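Long-range contacts in glycosyltransferase Gtf1 (Streptococcus pneumoniae, PDB 4PQG), which is a glycosyltransferase of the GT-B fold that holds uridine-5'-diphosphate between its two Rossmann-like domains: residues L16-A21 / Q57-N62; V25-A30 / A61-D66; L41-I46 / D67-W72. All blocks are in the same frame, centred on the assembly; numbering follows the deposited sequence.

Contact 1: residues L16-A21 / Q57-N62; sequences LGIGWA and QHLTAN
Trp20 and Leu59 carry the main packing of this contact. Trp20 lies in the loop that follows strand 10-15 of the N-terminal Rossmann-like domain, and Leu59 is on helix 56-63. The loop leads from the chain's first strand, inside the parallel sheet, into helix 24-38, and here it lies against the helix of a later beta-alpha-beta unit.

The first interaction is a CH-pi contact. Leu59 CD2 sits over one face of the indole, 3.4 Å from the centroid of the five-membered ring. It is only 3° off the ring normal, so the methyl is nearly equidistant from all five atoms of that ring. The two side chains cross at about a right angle. Trp20 CG stands anti to the carbonyl carbon (chi1 -76°), and the ring extends from there toward helix 56-63. Its NE1 is hydrogen-bonded to Asp54, which helps to fix the ring.

Van der Waals contacts surround this CH-pi pair. His58 CB lies 4.1 Å from Trp20 CZ2, while the imidazole leads away and its NE2 meets the backbone N of Thr85. The Asn62 amide plane is turned 62° from the indole, and its CG is 3.7 Å from Trp20 CZ3. Ile18 slides past Leu59 in the opposite direction, with CG2 of Ile18 4.1 Å from CB of Leu59. Leu59 CD1 also lies 3.4 Å from Ile18 O.

The polar link is made by water. One water lies 2.8 Å from Gly19 O and is also within bonding distance of Leu59 O. Other acceptors compete for its two protons, so neither bond need be constant. The same water accepts from Asn62 ND2. A second water accepts from Asn62 ND2 at 2.9 Å and donates to Trp20 O at 3.3 Å.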
loop_
_atom_site.group_PDB
_atom_site.type_symbol
_atom_site.label_atom_id
_atom_site.label_comp_id
_atom_site.label_asym_id
_atom_site.label_seq_id
_atom_site.Cartn_x
_atom_site.Cartn_y
_atom_site.Cartn_z
ATOM N N LEU A 16 -3.153 1.311 8.231
ATOM C CA LEU A 16 -2.582 0.261 9.066
ATOM C C LEU A 16 -1.074 0.121 8.854
ATOM O O LEU A 16 -0.294 0.289 9.782
ATOM C CB LEU A 16 -3.319 -1.075 8.869
ATOM C CG LEU A 16 -4.829 -0.968 9.092
ATOM C CD1 LEU A 16 -5.505 -2.312 8.883
ATOM C CD2 LEU A 16 -5.134 -0.405 10.474
ATOM N N GLY A 17 -0.660 -0.162 7.629
ATOM C CA GLY A 17 0.719 -0.555 7.398
ATOM C C GLY A 17 1.246 -0.198 6.034
ATOM O O GLY A 17 0.592 0.516 5.257
ATOM N N ILE A 18 2.442 -0.700 5.760
ATOM C CA ILE A 18 3.194 -0.378 4.549
ATOM C C ILE A 18 4.280 -1.425 4.406
ATOM O O ILE A 18 4.813 -1.913 5.410
ATOM C CB ILE A 18 3.802 1.053 4.598
ATOM C CG1 ILE A 18 4.520 1.397 3.270
ATOM C CG2 ILE A 18 4.747 1.212 5.781
ATOM C CD1 ILE A 18 4.652 2.881 3.009
ATOM N N GLY A 19 4.588 -1.786 3.165
ATOM C CA GLY A 19 5.612 -2.784 2.870
ATOM C C GLY A 19 6.449 -2.390 1.659
ATOM O O GLY A 19 6.255 -1.303 1.082
ATOM N N TRP A 20 7.390 -3.255 1.284
ATOM C CA TRP A 20 8.196 -3.020 0.096
ATOM C C TRP A 20 7.362 -3.047 -1.165
ATOM O O TRP A 20 7.665 -2.333 -2.121
ATOM C CB TRP A 20 9.333 -4.031 0.001
ATOM C CG TRP A 20 10.459 -3.737 0.953
ATOM C CD1 TRP A 20 10.796 -4.431 2.112
ATOM C CD2 TRP A 20 11.422 -2.636 0.873
ATOM N NE1 TRP A 20 11.878 -3.852 2.726
ATOM C CE2 TRP A 20 12.302 -2.775 2.030
ATOM C CE3 TRP A 20 11.639 -1.588 -0.022
ATOM C CZ2 TRP A 20 13.349 -1.898 2.266
ATOM C CZ3 TRP A 20 12.704 -0.711 0.223
ATOM C CH2 TRP A 20 13.532 -0.863 1.341
ATOM N N ALA A 21 6.309 -3.859 -1.174
ATOM C CA ALA A 21 5.450 -4.006 -2.342
ATOM C C ALA A 21 4.007 -3.734 -1.944
ATOM O O ALA A 21 3.202 -4.657 -1.826
ATOM C CB ALA A 21 5.602 -5.415 -2.925
ATOM N N GLN A 57 11.093 3.686 8.186
ATOM C CA GLN A 57 11.588 4.784 7.376
ATOM C C GLN A 57 12.040 4.281 5.996
ATOM O O GLN A 57 11.870 4.963 4.984
ATOM C CB GLN A 57 12.739 5.508 8.086
ATOM C CG GLN A 57 13.175 6.796 7.383
ATOM C CD GLN A 57 14.088 6.540 6.201
ATOM O OE1 GLN A 57 14.684 5.477 6.095
ATOM N NE2 GLN A 57 14.200 7.520 5.301
ATOM N N HIS A 58 12.633 3.100 5.954
ATOM C CA HIS A 58 13.061 2.541 4.667
ATOM C C HIS A 58 11.882 2.359 3.750
ATOM O O HIS A 58 11.970 2.617 2.552
ATOM C CB HIS A 58 13.795 1.230 4.864
ATOM C CG HIS A 58 15.036 1.349 5.697
ATOM N ND1 HIS A 58 15.666 0.280 6.197
ATOM C CD2 HIS A 58 15.754 2.467 6.127
ATOM C CE1 HIS A 58 16.748 0.689 6.895
ATOM N NE2 HIS A 58 16.795 2.022 6.854
ATOM N N LEU A 59 10.759 1.933 4.320
ATOM C CA LEU A 59 9.541 1.672 3.551
ATOM C C LEU A 59 8.863 2.960 3.067
ATOM O O LEU A 59 8.416 3.050 1.896
ATOM C CB LEU A 59 8.567 0.818 4.376
ATOM C CG LEU A 59 9.099 -0.557 4.827
ATOM C CD1 LEU A 59 8.176 -1.261 5.815
ATOM C CD2 LEU A 59 9.405 -1.473 3.646
ATOM N N THR A 60 8.770 3.945 3.956
ATOM C CA THR A 60 8.103 5.195 3.627
ATOM C C THR A 60 8.925 5.994 2.611
ATOM O O THR A 60 8.359 6.564 1.669
ATOM C CB THR A 60 7.811 6.040 4.896
ATOM O OG1 THR A 60 9.027 6.283 5.614
ATOM C CG2 THR A 60 6.839 5.305 5.796
ATOM N N ALA A 61 10.252 6.016 2.777
ATOM C CA ALA A 61 11.124 6.737 1.842
ATOM C C ALA A 61 11.005 6.091 0.460
ATOM O O ALA A 61 10.927 6.786 -0.558
ATOM C CB ALA A 61 12.576 6.722 2.306
ATOM N N ASN A 62 10.953 4.760 0.447
ATOM C CA ASN A 62 10.811 3.991 -0.785
ATOM C C ASN A 62 9.619 4.433 -1.640
ATOM O O ASN A 62 9.724 4.515 -2.859
ATOM C CB ASN A 62 10.713 2.488 -0.478
ATOM C CG ASN A 62 10.638 1.635 -1.738
ATOM O OD1 ASN A 62 11.545 1.666 -2.584
ATOM N ND2 ASN A 62 9.580 0.845 -1.857
HETATM O O HOH W 1 7.823 0.904 0.348
HETATM O O HOH W 2 9.310 -0.612 -4.352
#

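Contact 2: residues V25-A30 / A61-D66; sequences VEYAQA and ANIGFD. With UDP (uridine-5'-diphosphate), chain C.
The wall of the uridine-5'-diphosphate pocket is backed here by Ile63, which packs behind Tyr27 of helix 24-38. The Tyr27 ring is sandwiched. Over the centre of one face lies C1' of the ligand ribose. Over the opposite face, toward the rim, lies Ile63 CG1, 3.9 Å from the ring centroid and 25° off the normal. This CG1 is put over the ring by standing anti to the backbone N (chi1 -152°). Tyr27 OH is hydrogen-bonded to His392 NE2 and comes within 3.3 Å of ligand O2.

Ile63 CD1 lies 3.6 Å from Glu26 O. Ala30 CB meets the backbone of Ile63, 3.5 Å from Ile63 O.

Helix 56-63 ends at this point in a Schellman motif. Gly64 has positive phi, and two bonds run back into the last turn, among them Gly64 N to Ala61 O. The chain then brings Phe65 against helix 24-38. Gln29 CB lies in the plane of the phenyl ring at its edge, 3.7 Å from Phe65 CZ. The Gln29 amide points elsewhere, to Asp227 and Asn15. One water donates to both Ala30 O, at 3.0 Å, and Gly64 O.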
loop_
_atom_site.group_PDB
_atom_site.type_symbol
_atom_site.label_atom_id
_atom_site.label_comp_id
_atom_site.label_asym_id
_atom_site.label_seq_id
_atom_site.Cartn_x
_atom_site.Cartn_y
_atom_site.Cartn_z
ATOM N N VAL A 25 -3.715 1.407 -1.993
ATOM C CA VAL A 25 -4.101 2.223 -0.819
ATOM C C VAL A 25 -2.898 3.042 -0.325
ATOM O O VAL A 25 -3.006 4.259 -0.104
ATOM C CB VAL A 25 -4.705 1.379 0.335
ATOM C CG1 VAL A 25 -5.052 2.265 1.540
ATOM C CG2 VAL A 25 -5.947 0.621 -0.136
ATOM N N GLU A 26 -1.753 2.372 -0.186
ATOM C CA GLU A 26 -0.523 3.016 0.250
ATOM C C GLU A 26 0.035 3.973 -0.804
ATOM O O GLU A 26 0.546 5.059 -0.469
ATOM C CB GLU A 26 0.539 1.966 0.623
ATOM C CG GLU A 26 0.234 1.244 1.944
ATOM C CD GLU A 26 -0.944 0.296 1.827
ATOM O OE1 GLU A 26 -1.915 0.441 2.611
ATOM O OE2 GLU A 26 -0.917 -0.573 0.921
ATOM N N TYR A 27 -0.055 3.581 -2.069
ATOM C CA TYR A 27 0.372 4.479 -3.152
ATOM C C TYR A 27 -0.523 5.728 -3.246
ATOM O O TYR A 27 -0.023 6.838 -3.493
ATOM C CB TYR A 27 0.495 3.731 -4.487
ATOM C CG TYR A 27 1.774 2.935 -4.529
ATOM C CD1 TYR A 27 2.963 3.535 -4.921
ATOM C CD2 TYR A 27 1.809 1.597 -4.111
ATOM C CE1 TYR A 27 4.149 2.825 -4.927
ATOM C CE2 TYR A 27 2.994 0.873 -4.116
ATOM C CZ TYR A 27 4.157 1.503 -4.517
ATOM O OH TYR A 27 5.334 0.829 -4.536
ATOM N N ALA A 28 -1.830 5.543 -3.053
ATOM C CA ALA A 28 -2.762 6.671 -2.988
ATOM C C ALA A 28 -2.363 7.664 -1.896
ATOM O O ALA A 28 -2.477 8.888 -2.076
ATOM C CB ALA A 28 -4.186 6.192 -2.745
ATOM N N GLN A 29 -1.933 7.139 -0.753
ATOM C CA GLN A 29 -1.462 7.988 0.335
ATOM C C GLN A 29 -0.210 8.746 -0.094
ATOM O O GLN A 29 -0.044 9.923 0.234
ATOM C CB GLN A 29 -1.146 7.164 1.580
ATOM C CG GLN A 29 -2.339 6.655 2.367
ATOM C CD GLN A 29 -1.947 6.304 3.799
ATOM O OE1 GLN A 29 -0.954 5.611 4.028
ATOM N NE2 GLN A 29 -2.696 6.825 4.765
ATOM N N ALA A 30 0.676 8.064 -0.814
ATOM C CA ALA A 30 1.876 8.692 -1.322
ATOM C C ALA A 30 1.521 9.769 -2.352
ATOM O O ALA A 30 2.104 10.856 -2.327
ATOM C CB ALA A 30 2.831 7.667 -1.907
ATOM N N ALA A 61 10.252 6.016 2.777
ATOM C CA ALA A 61 11.124 6.737 1.842
ATOM C C ALA A 61 11.005 6.091 0.460
ATOM O O ALA A 61 10.927 6.786 -0.558
ATOM C CB ALA A 61 12.576 6.722 2.306
ATOM N N ASN A 62 10.953 4.760 0.447
ATOM C CA ASN A 62 10.811 3.991 -0.785
ATOM C C ASN A 62 9.619 4.433 -1.640
ATOM O O ASN A 62 9.724 4.515 -2.859
ATOM C CB ASN A 62 10.713 2.488 -0.478
ATOM C CG ASN A 62 10.638 1.635 -1.738
ATOM O OD1 ASN A 62 11.545 1.666 -2.584
ATOM N ND2 ASN A 62 9.580 0.845 -1.857
ATOM N N ILE A 63 8.500 4.723 -0.989
ATOM C CA ILE A 63 7.252 5.053 -1.658
ATOM C C ILE A 63 7.159 6.572 -1.874
ATOM O O ILE A 63 6.264 7.072 -2.557
ATOM C CB ILE A 63 6.058 4.480 -0.840
ATOM C CG1 ILE A 63 4.860 4.164 -1.717
ATOM C CG2 ILE A 63 5.656 5.386 0.305
ATOM C CD1 ILE A 63 3.753 3.504 -0.917
ATOM N N GLY A 64 8.108 7.297 -1.287
ATOM C CA GLY A 64 8.247 8.704 -1.541
ATOM C C GLY A 64 7.745 9.669 -0.485
ATOM O O GLY A 64 7.730 10.870 -0.745
ATOM N N PHE A 65 7.340 9.192 0.697
ATOM C CA PHE A 65 7.009 10.125 1.796
ATOM C C PHE A 65 8.304 10.809 2.277
ATOM O O PHE A 65 9.366 10.186 2.289
ATOM C CB PHE A 65 6.391 9.395 2.998
ATOM C CG PHE A 65 5.020 8.845 2.765
ATOM C CD1 PHE A 65 3.909 9.687 2.627
ATOM C CD2 PHE A 65 4.821 7.477 2.737
ATOM C CE1 PHE A 65 2.640 9.159 2.433
ATOM C CE2 PHE A 65 3.551 6.943 2.538
ATOM C CZ PHE A 65 2.460 7.780 2.393
ATOM N N ASP A 66 8.226 12.088 2.655
ATOM C CA ASP A 66 9.331 12.732 3.381
ATOM C C ASP A 66 9.286 12.242 4.814
ATOM O O ASP A 66 8.194 12.045 5.347
ATOM C CB ASP A 66 9.158 14.249 3.418
ATOM C CG ASP A 66 9.234 14.885 2.055
ATOM O OD1 ASP A 66 10.072 14.485 1.226
ATOM O OD2 ASP A 66 8.455 15.817 1.829
HETATM N N1 UDP C . 3.011 -0.683 -8.240
HETATM C C2 UDP C . 4.409 -0.488 -8.246
HETATM N N3 UDP C . 5.189 -1.427 -8.762
HETATM C C4 UDP C . 4.706 -2.568 -9.276
HETATM C C5 UDP C . 3.328 -2.803 -9.282
HETATM C C6 UDP C . 2.488 -1.818 -8.750
HETATM O O2 UDP C . 4.924 0.561 -7.785
HETATM O O4 UDP C . 5.513 -3.401 -9.746
HETATM C "C1'" UDP C . 2.169 0.394 -7.698
HETATM C "C2'" UDP C . 1.491 1.115 -8.861
HETATM O "O2'" UDP C . 2.292 2.159 -9.449
HETATM C "C3'" UDP C . 0.205 1.666 -8.269
HETATM C "C4'" UDP C . -0.081 0.738 -7.090
HETATM O "O4'" UDP C . 1.079 -0.092 -6.915
HETATM O "O3'" UDP C . 0.401 2.999 -7.783
HETATM C "C5'" UDP C . -1.281 -0.175 -7.334
HETATM O "O5'" UDP C . -2.461 0.608 -7.272
HETATM P PA UDP C . -3.809 0.154 -8.015
HETATM O O1A UDP C . -4.877 1.178 -7.740
HETATM O O2A UDP C . -3.436 -0.135 -9.449
HETATM O O3A UDP C . -4.168 -1.326 -7.483
HETATM P PB UDP C . -4.535 -1.864 -6.011
HETATM O O1B UDP C . -5.673 -2.829 -6.255
HETATM O O2B UDP C . -3.254 -2.507 -5.503
HETATM O O3B UDP C . -5.000 -0.657 -5.220
HETATM O O HOH W 3 4.953 11.539 -1.863
#

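Contact 3: residues L41-I46 / D67-W72; sequences LSSKFI and DNQVIW
Lys44 crosses Ile71 obliquely and touches the segment 67-72 from CB to NZ. Its CB lies 3.7 Å from Ile71 CD1. CG stays on the same methyl, 3.8 Å from Ile71 CD1. The chain then bends at chi2 (-70°), which places CD between two partners. CD keeps a looser contact with Ile71 CD1 and comes 3.8 Å from Asn68 O. CE carries on past that oxygen. NZ ends in a hydrogen bond of 3.1 Å to Asn68 O. The C=O...N angle is 154°, with the donor tilted somewhat out of the carbonyl plane. The aliphatic part of the lysine thus lies against an isoleucine, while the ammonium holds a backbone carbonyl of the 3-10 turn before strand 70-72.

The backbones pair as parallel strands. Phe45 N donates to Gln69 O at 2.7 Å, and Ile71 N donates to Phe45 O at 2.9 Å. A CA-H...O contact joins Ile46 CA to Ile71 O at 3.2 Å. The short strands are twisted against each other by 35°. Ile46 and Ile71 point the same way, side by side, with Ile46 CG1 3.8 Å from Ile71 CB. Near the start of the pairing a water accepts from Gln69 NE2, donates to Leu41 O and is hydrogen-bonded to Ser43 OG. Gln69 OE1 accepts from Arg37 NH1 and Asp66 N, and NE2 also reaches Ala33 O.

The contact closes the beta-alpha-beta unit of strand 42-47, helix 56-63 and strand 70-72. Strand 70-72 is the outermost on this side of the N-terminal parallel sheet, and strand 42-47 separates it from strand 10-15. Phe45 packs on helix 24-38, whereas Ile46 and Ile71 meet Phe212 of helix 205-215 on the other face.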
loop_
_atom_site.group_PDB
_atom_site.type_symbol
_atom_site.label_atom_id
_atom_site.label_comp_id
_atom_site.label_asym_id
_atom_site.label_seq_id
_atom_site.Cartn_x
_atom_site.Cartn_y
_atom_site.Cartn_z
ATOM N N LEU A 41 1.085 22.330 2.662
ATOM C CA LEU A 41 0.182 22.056 3.771
ATOM C C LEU A 41 0.846 21.077 4.710
ATOM O O LEU A 41 1.555 20.171 4.265
ATOM C CB LEU A 41 -1.151 21.491 3.277
ATOM C CG LEU A 41 -2.055 22.419 2.462
ATOM C CD1 LEU A 41 -3.327 21.683 2.067
ATOM C CD2 LEU A 41 -2.393 23.704 3.214
ATOM N N SER A 42 0.621 21.264 6.006
ATOM C CA SER A 42 1.168 20.371 7.012
ATOM C C SER A 42 0.389 19.053 7.006
ATOM O O SER A 42 -0.838 19.042 7.146
ATOM C CB SER A 42 1.120 21.028 8.395
ATOM O OG SER A 42 1.701 20.185 9.383
ATOM N N SER A 43 1.106 17.950 6.833
ATOM C CA SER A 43 0.463 16.637 6.840
ATOM C C SER A 43 1.286 15.558 7.523
ATOM O O SER A 43 2.514 15.620 7.554
ATOM C CB SER A 43 0.120 16.196 5.416
ATOM O OG SER A 43 1.299 15.931 4.700
ATOM N N LYS A 44 0.582 14.567 8.060
ATOM C CA LYS A 44 1.202 13.409 8.707
ATOM C C LYS A 44 0.491 12.148 8.248
ATOM O O LYS A 44 -0.737 12.113 8.189
ATOM C CB LYS A 44 1.122 13.511 10.237
ATOM C CG LYS A 44 1.723 14.790 10.810
ATOM C CD LYS A 44 3.237 14.824 10.692
ATOM C CE LYS A 44 3.777 16.032 11.464
ATOM N NZ LYS A 44 5.263 16.018 11.520
ATOM N N PHE A 45 1.285 11.138 7.915
ATOM C CA PHE A 45 0.771 9.826 7.563
ATOM C C PHE A 45 1.123 8.839 8.668
ATOM O O PHE A 45 2.285 8.521 8.910
ATOM C CB PHE A 45 1.259 9.410 6.175
ATOM C CG PHE A 45 0.743 10.314 5.085
ATOM C CD1 PHE A 45 -0.372 9.958 4.342
ATOM C CD2 PHE A 45 1.342 11.545 4.843
ATOM C CE1 PHE A 45 -0.877 10.802 3.349
ATOM C CE2 PHE A 45 0.845 12.400 3.869
ATOM C CZ PHE A 45 -0.267 12.032 3.120
ATOM N N ILE A 46 0.084 8.423 9.374
ATOM C CA ILE A 46 0.197 7.606 10.579
ATOM C C ILE A 46 -0.008 6.144 10.183
ATOM O O ILE A 46 -0.987 5.820 9.519
ATOM C CB ILE A 46 -0.895 8.015 11.597
ATOM C CG1 ILE A 46 -0.708 9.484 12.028
ATOM C CG2 ILE A 46 -0.916 7.058 12.798
ATOM C CD1 ILE A 46 -1.989 10.155 12.475
ATOM N N ASP A 67 10.457 12.073 5.438
ATOM C CA ASP A 67 10.544 11.621 6.833
ATOM C C ASP A 67 9.664 12.449 7.774
ATOM O O ASP A 67 9.035 11.907 8.676
ATOM C CB ASP A 67 11.993 11.644 7.340
ATOM C CG ASP A 67 12.879 10.627 6.648
ATOM O OD1 ASP A 67 12.394 9.836 5.790
ATOM O OD2 ASP A 67 14.082 10.618 6.975
ATOM N N ASN A 68 9.598 13.761 7.557
ATOM C CA ASN A 68 8.795 14.595 8.451
ATOM C C ASN A 68 7.293 14.523 8.170
ATOM O O ASN A 68 6.511 15.158 8.852
ATOM C CB ASN A 68 9.304 16.043 8.475
ATOM C CG ASN A 68 9.131 16.748 7.143
ATOM O OD1 ASN A 68 8.218 16.442 6.360
ATOM N ND2 ASN A 68 10.008 17.708 6.878
ATOM N N GLN A 69 6.893 13.749 7.166
ATOM C CA GLN A 69 5.474 13.436 6.960
ATOM C C GLN A 69 5.048 12.115 7.640
ATOM O O GLN A 69 3.885 11.723 7.551
ATOM C CB GLN A 69 5.190 13.338 5.461
ATOM C CG GLN A 69 5.041 14.664 4.743
ATOM C CD GLN A 69 4.875 14.480 3.246
ATOM O OE1 GLN A 69 5.661 13.779 2.601
ATOM N NE2 GLN A 69 3.851 15.114 2.683
ATOM N N VAL A 70 5.976 11.425 8.307
ATOM C CA VAL A 70 5.700 10.063 8.776
ATOM C C VAL A 70 5.533 9.975 10.290
ATOM O O VAL A 70 6.401 10.433 11.032
ATOM C CB VAL A 70 6.791 9.077 8.306
ATOM C CG1 VAL A 70 6.584 7.689 8.915
ATOM C CG2 VAL A 70 6.792 9.007 6.785
ATOM N N ILE A 71 4.412 9.399 10.731
ATOM C CA ILE A 71 4.221 9.010 12.139
ATOM C C ILE A 71 4.004 7.495 12.236
ATOM O O ILE A 71 3.163 6.931 11.523
ATOM C CB ILE A 71 3.026 9.737 12.791
ATOM C CG1 ILE A 71 3.360 11.225 12.974
ATOM C CG2 ILE A 71 2.716 9.117 14.154
ATOM C CD1 ILE A 71 2.213 12.099 13.447
ATOM N N TRP A 72 4.800 6.841 13.075
ATOM C CA TRP A 72 4.599 5.442 13.403
ATOM C C TRP A 72 4.095 5.408 14.806
ATOM O O TRP A 72 4.716 5.984 15.708
ATOM C CB TRP A 72 5.889 4.632 13.237
ATOM C CG TRP A 72 5.743 3.158 13.592
ATOM C CD1 TRP A 72 4.641 2.325 13.374
ATOM C CD2 TRP A 72 6.732 2.303 14.255
ATOM N NE1 TRP A 72 4.880 1.059 13.845
ATOM C CE2 TRP A 72 6.116 0.977 14.379
ATOM C CE3 TRP A 72 8.015 2.498 14.747
ATOM C CZ2 TRP A 72 6.779 -0.089 14.962
ATOM C CZ3 TRP A 72 8.676 1.410 15.325
ATOM C CH2 TRP A 72 8.062 0.155 15.448
HETATM O O HOH W 4 2.734 17.914 3.550
#

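All three contacts lie in the N-terminal Rossmann-like domain. Contacts 1 and 2 share helix 56-63 and are partly buried. Contact 1 is more open, resting on an indole and waters, with exposed Trp20 and Asn62. Contact 2 lies at the end of the same helix and is mostly apolar, with one ring facing the bound nucleotide. Contact 3 is more buried and farther from the ligand. It alone of the three is joined by direct hydrogen bonds between its segments. Packing ties them together: Ile18 of contact 1 touches Ile63 of contact 2, and Phe65 of contact 2 meets the Phe45 ring of contact 3, with planes about 40° apart.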